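Local coordinates for porin (Rhodobacter blasticus, PDB 3PRN), which forms trimeric outer-membrane channels that let small hydrophilic solutes, up to about 0.6 kDa, diffuse passively through the membrane, at the interface of chains A and B. Numbering follows the deposited sequence. Chains: chain A/B, Porin.

Contact 1: the interface of chains A and B. Residues chain A 39, 47-49, 71, 73, 82; chain B 8-10, 29-31, 287, 289.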
loop_
_atom_site.group_PDB
_atom_site.type_symbol
_atom_site.label_atom_id
_atom_site.label_comp_id
_atom_site.label_asym_id
_atom_site.label_seq_id
_atom_site.Cartn_x
_atom_site.Cartn_y
_atom_site.Cartn_z
ATOM N N THR A 39 1.948 -10.026 18.034
ATOM C CA THR A 39 1.060 -10.820 18.861
ATOM C C THR A 39 1.925 -11.226 20.078
ATOM O O THR A 39 2.893 -11.974 19.914
ATOM C CB THR A 39 0.620 -12.097 18.105
ATOM O OG1 THR A 39 0.032 -11.719 16.817
ATOM C CG2 THR A 39 -0.432 -12.866 18.891
ATOM N N PHE A 47 5.357 -12.862 18.565
ATOM C CA PHE A 47 5.337 -13.109 17.137
ATOM C C PHE A 47 5.142 -11.749 16.441
ATOM O O PHE A 47 4.395 -10.912 16.943
ATOM C CB PHE A 47 4.251 -14.055 16.639
ATOM C CG PHE A 47 4.414 -15.442 17.228
ATOM C CD1 PHE A 47 3.964 -15.701 18.508
ATOM C CD2 PHE A 47 5.027 -16.452 16.482
ATOM C CE1 PHE A 47 4.127 -16.987 19.042
ATOM C CE2 PHE A 47 5.162 -17.719 17.007
ATOM C CZ PHE A 47 4.717 -17.983 18.302
ATOM N N GLY A 48 5.844 -11.539 15.339
ATOM C CA GLY A 48 5.704 -10.276 14.626
ATOM C C GLY A 48 5.850 -10.458 13.120
ATOM O O GLY A 48 6.415 -11.421 12.577
ATOM N N ALA A 49 5.324 -9.458 12.410
ATOM C CA ALA A 49 5.404 -9.435 10.956
ATOM C C ALA A 49 5.629 -7.960 10.577
ATOM O O ALA A 49 5.115 -7.075 11.283
ATOM C CB ALA A 49 4.245 -10.051 10.219
ATOM N N PHE A 71 8.964 -12.019 9.014
ATOM C CA PHE A 71 8.297 -12.603 10.141
ATOM C C PHE A 71 9.331 -12.929 11.233
ATOM O O PHE A 71 10.442 -13.331 10.917
ATOM C CB PHE A 71 7.553 -13.917 9.834
ATOM C CG PHE A 71 6.678 -13.811 8.609
ATOM C CD1 PHE A 71 7.223 -13.989 7.356
ATOM C CD2 PHE A 71 5.336 -13.467 8.729
ATOM C CE1 PHE A 71 6.447 -13.850 6.184
ATOM C CE2 PHE A 71 4.545 -13.384 7.560
ATOM C CZ PHE A 71 5.109 -13.565 6.301
ATOM N N THR A 73 9.964 -14.470 15.583
ATOM C CA THR A 73 9.500 -15.002 16.846
ATOM C C THR A 73 10.636 -14.706 17.855
ATOM O O THR A 73 11.804 -14.969 17.462
ATOM C CB THR A 73 9.218 -16.504 16.859
ATOM O OG1 THR A 73 10.467 -17.220 16.841
ATOM C CG2 THR A 73 8.438 -16.915 15.616
ATOM N N VAL A 82 12.342 -14.892 9.508
ATOM C CA VAL A 82 12.229 -15.598 8.246
ATOM C C VAL A 82 11.692 -14.687 7.146
ATOM O O VAL A 82 10.910 -13.722 7.481
ATOM C CB VAL A 82 11.314 -16.832 8.401
ATOM C CG1 VAL A 82 9.963 -16.510 9.015
ATOM C CG2 VAL A 82 11.102 -17.553 7.087
ATOM N N GLY B 8 -0.117 -13.155 10.272
ATOM C CA GLY B 8 1.072 -13.614 9.595
ATOM C C GLY B 8 1.062 -15.169 9.808
ATOM O O GLY B 8 0.467 -15.648 10.788
ATOM N N ARG B 9 1.649 -15.867 8.848
ATOM C CA ARG B 9 1.815 -17.320 9.019
ATOM C C ARG B 9 3.102 -17.713 8.313
ATOM O O ARG B 9 3.429 -17.148 7.250
ATOM C CB ARG B 9 0.618 -18.131 8.567
ATOM C CG ARG B 9 0.502 -18.297 7.045
ATOM C CD ARG B 9 -0.836 -18.956 6.684
ATOM N NE ARG B 9 -0.872 -19.201 5.264
ATOM C CZ ARG B 9 -2.002 -19.463 4.574
ATOM N NH1 ARG B 9 -3.168 -19.512 5.154
ATOM N NH2 ARG B 9 -1.828 -19.669 3.270
ATOM N N PHE B 10 3.768 -18.739 8.857
ATOM C CA PHE B 10 4.954 -19.257 8.135
ATOM C C PHE B 10 5.177 -20.712 8.554
ATOM O O PHE B 10 4.754 -21.075 9.669
ATOM C CB PHE B 10 6.173 -18.355 8.399
ATOM C CG PHE B 10 6.635 -18.279 9.829
ATOM C CD1 PHE B 10 7.413 -19.281 10.367
ATOM C CD2 PHE B 10 6.306 -17.211 10.652
ATOM C CE1 PHE B 10 7.839 -19.253 11.691
ATOM C CE2 PHE B 10 6.772 -17.167 11.957
ATOM C CZ PHE B 10 7.521 -18.169 12.482
ATOM N N SER B 29 4.884 -18.804 3.329
ATOM C CA SER B 29 4.438 -17.816 4.316
ATOM C C SER B 29 3.527 -16.786 3.686
ATOM O O SER B 29 3.477 -16.652 2.458
ATOM C CB SER B 29 5.689 -17.159 4.935
ATOM O OG SER B 29 6.437 -16.533 3.940
ATOM N N ARG B 30 2.779 -16.095 4.555
ATOM C CA ARG B 30 1.798 -15.118 4.036
ATOM C C ARG B 30 1.670 -13.981 5.061
ATOM O O ARG B 30 1.629 -14.241 6.261
ATOM C CB ARG B 30 0.437 -15.800 3.873
ATOM C CG ARG B 30 -0.721 -14.794 3.656
ATOM C CD ARG B 30 -2.052 -15.473 3.473
ATOM N NE ARG B 30 -2.120 -16.250 2.253
ATOM C CZ ARG B 30 -3.222 -16.932 1.866
ATOM N NH1 ARG B 30 -4.333 -16.931 2.575
ATOM N NH2 ARG B 30 -3.125 -17.607 0.731
ATOM N N LEU B 31 1.580 -12.755 4.580
ATOM C CA LEU B 31 1.257 -11.638 5.462
ATOM C C LEU B 31 -0.066 -11.034 4.949
ATOM O O LEU B 31 -0.124 -10.720 3.725
ATOM C CB LEU B 31 2.359 -10.602 5.494
ATOM C CG LEU B 31 1.962 -9.258 6.144
ATOM C CD1 LEU B 31 1.635 -9.505 7.606
ATOM C CD2 LEU B 31 3.114 -8.278 6.035
ATOM N N PHE B 287 -0.386 -16.390 13.475
ATOM C CA PHE B 287 -0.600 -15.482 14.572
ATOM C C PHE B 287 -1.447 -14.295 14.063
ATOM O O PHE B 287 -1.189 -13.741 13.008
ATOM C CB PHE B 287 0.693 -15.041 15.220
ATOM C CG PHE B 287 1.746 -14.504 14.272
ATOM C CD1 PHE B 287 2.549 -15.351 13.538
ATOM C CD2 PHE B 287 1.876 -13.131 14.118
ATOM C CE1 PHE B 287 3.575 -14.846 12.712
ATOM C CE2 PHE B 287 2.868 -12.621 13.280
ATOM C CZ PHE B 287 3.707 -13.474 12.591
ATOM N N PHE B 289 -3.152 -10.502 14.525
ATOM C CA PHE B 289 -2.807 -9.243 15.156
ATOM C C PHE B 289 -3.758 -8.134 14.744
ATOM O O PHE B 289 -3.533 -7.019 15.329
ATOM C CB PHE B 289 -1.350 -8.842 14.913
ATOM C CG PHE B 289 -0.891 -8.956 13.483
ATOM C CD1 PHE B 289 -1.436 -8.163 12.504
ATOM C CD2 PHE B 289 0.049 -9.927 13.169
ATOM C CE1 PHE B 289 -1.015 -8.320 11.155
ATOM C CE2 PHE B 289 0.483 -10.079 11.856
ATOM C CZ PHE B 289 -0.091 -9.288 10.841
ATOM O OXT PHE B 289 -4.653 -8.333 13.893
#
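This is an aromatic packing patch between two subunits of the porin homotrimer. Across this patch no N or O of one chain comes near enough to a polar atom of the other to bond, so the contact rests on side-chain packing. Three phenylalanines carry most of it: A:Phe71, B:Phe10 and B:Phe287.

A:Phe71 hides 82 Å², the largest share in the patch. Its CG lies anti to the carbonyl carbon (chi1 -49°), and the ring reaches over to strands 2-15 and 25-39 of chain B. The tip of the ring meets main chain as well as side chains. CE2 is 3.3 Å from the carbonyl O of B:Arg30, and CE1 is 3.6 Å from CB of B:Ser29. The carbonyl O of B:Arg9 lies above one face, toward the rim.

B:Phe10 runs the opposite way past A:Phe71. Its CG takes the crowded position between the backbone N and the carbonyl carbon (chi1 63°). One side of the ring, CD2, touches CB of A:Phe71 at 3.6 Å. CG1 of A:Val82 sits over a face, 4.0 Å from the ring centroid. At the far edge, CG2 of A:Thr73 lies in the ring plane, 3.5 Å from CZ.

B:Phe287 also holds the crowded position (chi1 51°). CB of A:Phe47 stands over one face, 3.6 Å from the ring centroid. The carbonyl O of B:Gly8, from its own chain, covers the opposite face, so the ring is clamped between the two chains. Its tip, CZ, reaches the carbonyl O of A:Gly48 at 3.4 Å. Beside it, CB of A:Ala49 meets CD1 of B:Leu31 at 3.7 Å.

The patch lies on the barrel walls. Strands 25-39, 46-56, 70-75 and 78-83 of chain A face strands 2-15, 25-39 and 279-288 of chain B, with the C-terminal B:Phe289 at its margin.

Contact 2: the interface of chains A and B. Residues chain A 153-157; chain B 21-23, 26.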
loop_
_atom_site.group_PDB
_atom_site.type_symbol
_atom_site.label_atom_id
_atom_site.label_comp_id
_atom_site.label_asym_id
_atom_site.label_seq_id
_atom_site.Cartn_x
_atom_site.Cartn_y
_atom_site.Cartn_z
ATOM N N GLN A 153 14.616 -20.126 -3.308
ATOM C CA GLN A 153 14.303 -21.291 -2.507
ATOM C C GLN A 153 13.516 -22.379 -3.200
ATOM O O GLN A 153 13.405 -23.487 -2.633
ATOM C CB GLN A 153 13.568 -20.859 -1.202
ATOM C CG GLN A 153 12.070 -20.559 -1.471
ATOM C CD GLN A 153 11.266 -20.645 -0.165
ATOM O OE1 GLN A 153 11.654 -21.360 0.768
ATOM N NE2 GLN A 153 10.141 -19.940 -0.110
ATOM N N THR A 154 12.905 -22.176 -4.332
ATOM C CA THR A 154 12.103 -23.224 -4.933
ATOM C C THR A 154 13.007 -24.155 -5.767
ATOM O O THR A 154 12.629 -25.304 -5.994
ATOM C CB THR A 154 11.027 -22.654 -5.886
ATOM O OG1 THR A 154 11.756 -21.933 -6.879
ATOM C CG2 THR A 154 10.087 -21.683 -5.184
ATOM N N VAL A 155 14.144 -23.689 -6.192
ATOM C CA VAL A 155 15.018 -24.508 -7.079
ATOM C C VAL A 155 15.929 -25.366 -6.249
ATOM O O VAL A 155 16.327 -24.977 -5.119
ATOM C CB VAL A 155 15.831 -23.519 -7.945
ATOM C CG1 VAL A 155 17.081 -24.171 -8.476
ATOM C CG2 VAL A 155 14.938 -22.956 -9.042
ATOM N N ASP A 156 16.283 -26.558 -6.709
ATOM C CA ASP A 156 17.166 -27.421 -5.952
ATOM C C ASP A 156 18.352 -26.685 -5.329
ATOM O O ASP A 156 19.107 -25.943 -5.967
ATOM C CB ASP A 156 17.780 -28.474 -6.924
ATOM C CG ASP A 156 18.191 -29.649 -6.051
ATOM O OD1 ASP A 156 19.351 -29.649 -5.491
ATOM O OD2 ASP A 156 17.349 -30.595 -5.827
ATOM N N SER A 157 18.581 -26.941 -4.076
ATOM C CA SER A 157 19.594 -26.327 -3.253
ATOM C C SER A 157 21.012 -26.334 -3.782
ATOM O O SER A 157 21.805 -25.395 -3.565
ATOM C CB SER A 157 19.549 -27.106 -1.913
ATOM O OG SER A 157 20.096 -26.302 -0.905
ATOM N N GLY B 21 14.173 -30.631 -10.790
ATOM C CA GLY B 21 15.040 -29.548 -10.350
ATOM C C GLY B 21 14.446 -28.621 -9.289
ATOM O O GLY B 21 15.034 -27.569 -9.010
ATOM N N LEU B 22 13.310 -28.983 -8.709
ATOM C CA LEU B 22 12.667 -28.184 -7.671
ATOM C C LEU B 22 12.817 -28.835 -6.314
ATOM O O LEU B 22 12.786 -30.053 -6.192
ATOM C CB LEU B 22 11.178 -27.956 -7.967
ATOM C CG LEU B 22 10.863 -27.253 -9.289
ATOM C CD1 LEU B 22 9.358 -27.126 -9.471
ATOM C CD2 LEU B 22 11.521 -25.882 -9.366
ATOM N N GLU B 23 12.913 -28.047 -5.259
ATOM C CA GLU B 23 12.903 -28.549 -3.898
ATOM C C GLU B 23 11.478 -29.008 -3.571
ATOM O O GLU B 23 10.540 -28.262 -3.821
ATOM C CB GLU B 23 13.204 -27.423 -2.889
ATOM C CG GLU B 23 14.652 -27.099 -2.671
ATOM C CD GLU B 23 15.507 -28.295 -2.276
ATOM O OE1 GLU B 23 14.962 -29.268 -1.713
ATOM O OE2 GLU B 23 16.729 -28.252 -2.543
ATOM N N ILE B 26 9.420 -26.338 0.777
ATOM C CA ILE B 26 9.818 -24.925 0.817
ATOM C C ILE B 26 9.279 -24.243 2.110
ATOM O O ILE B 26 8.455 -24.828 2.797
ATOM C CB ILE B 26 9.278 -24.112 -0.374
ATOM C CG1 ILE B 26 7.754 -24.106 -0.347
ATOM C CG2 ILE B 26 9.873 -24.612 -1.677
ATOM C CD1 ILE B 26 7.128 -23.193 -1.371
HETATM O O HOH W 1 10.098 -25.868 -5.153
#
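The carbonyl O of A:Thr154 is the best-held polar atom, with two partners that grip it. The backbone N of B:Glu23 donates to it at 2.9 Å, with 161° at the hydrogen. This donor stands above the carbonyl plane. Water 1 is the second partner, 2.7 Å from the same O of A:Thr154. The water also lies 2.8 Å from the backbone O of B:Glu23, so it ties both chains together.

A second backbone bond runs the other way. The N of A:Asp156 donates to the O of B:Gly21 at 2.8 Å. It is nearly straight, 169° at the hydrogen, and again comes from above the carbonyl plane. The two bonds flank A:Val155 and B:Leu22, which form an antiparallel beta bridge. Main chain therefore pairs with main chain across the subunit boundary.

The side chain of B:Glu23 adds a third anchor, and the residue as a whole buries 74 Å² of its surface, the largest share in the patch. Its CG lies anti to the carbonyl carbon, and the chain bends at chi2 (-54°). This folds the carboxylate back toward chain A. There OE2 accepts from the backbone N of A:Ser157 at 2.7 Å through its anti lone pair. That N belongs to the first residue of the short 3-10 helix 157-159, whose start may help to stabilise a negative charge.

A second carboxylate, probably of like charge, lies close by. OD2 of A:Asp156 is 4.1 Å from OE2 of B:Glu23, and the two side chains cross at about a right angle. Their closeness could raise the pKa of either acid. At the other end of the patch, the amide of A:Gln153 crosses B:Ile26, with OE1 3.8 Å from CB.

The site joins loops at one end of the barrels. In chain A it follows strand 142-150 and enters helix 157-159. In chain B it precedes strand 25-39 and takes in the start of that strand.

The centres of the C-alpha atoms of contact 1 and contact 2 lie about 23 Å apart along the same subunit boundary. Strand 25-39 of chain B serves both: B:Ile26, near its start, belongs to contact 2, and its later residues line contact 1. Chain A contributes separate segments, barrel strands to contact 1 and the loop after strand 142-150 to contact 2. Contact 1 packs the walls by apolar surface, whereas contact 2 joins the loops by directional polar bonds. Held at two levels, neighbouring barrels are probably limited in how far they can rock against each other. Repeated around the homotrimer, they help to hold three channels side by side.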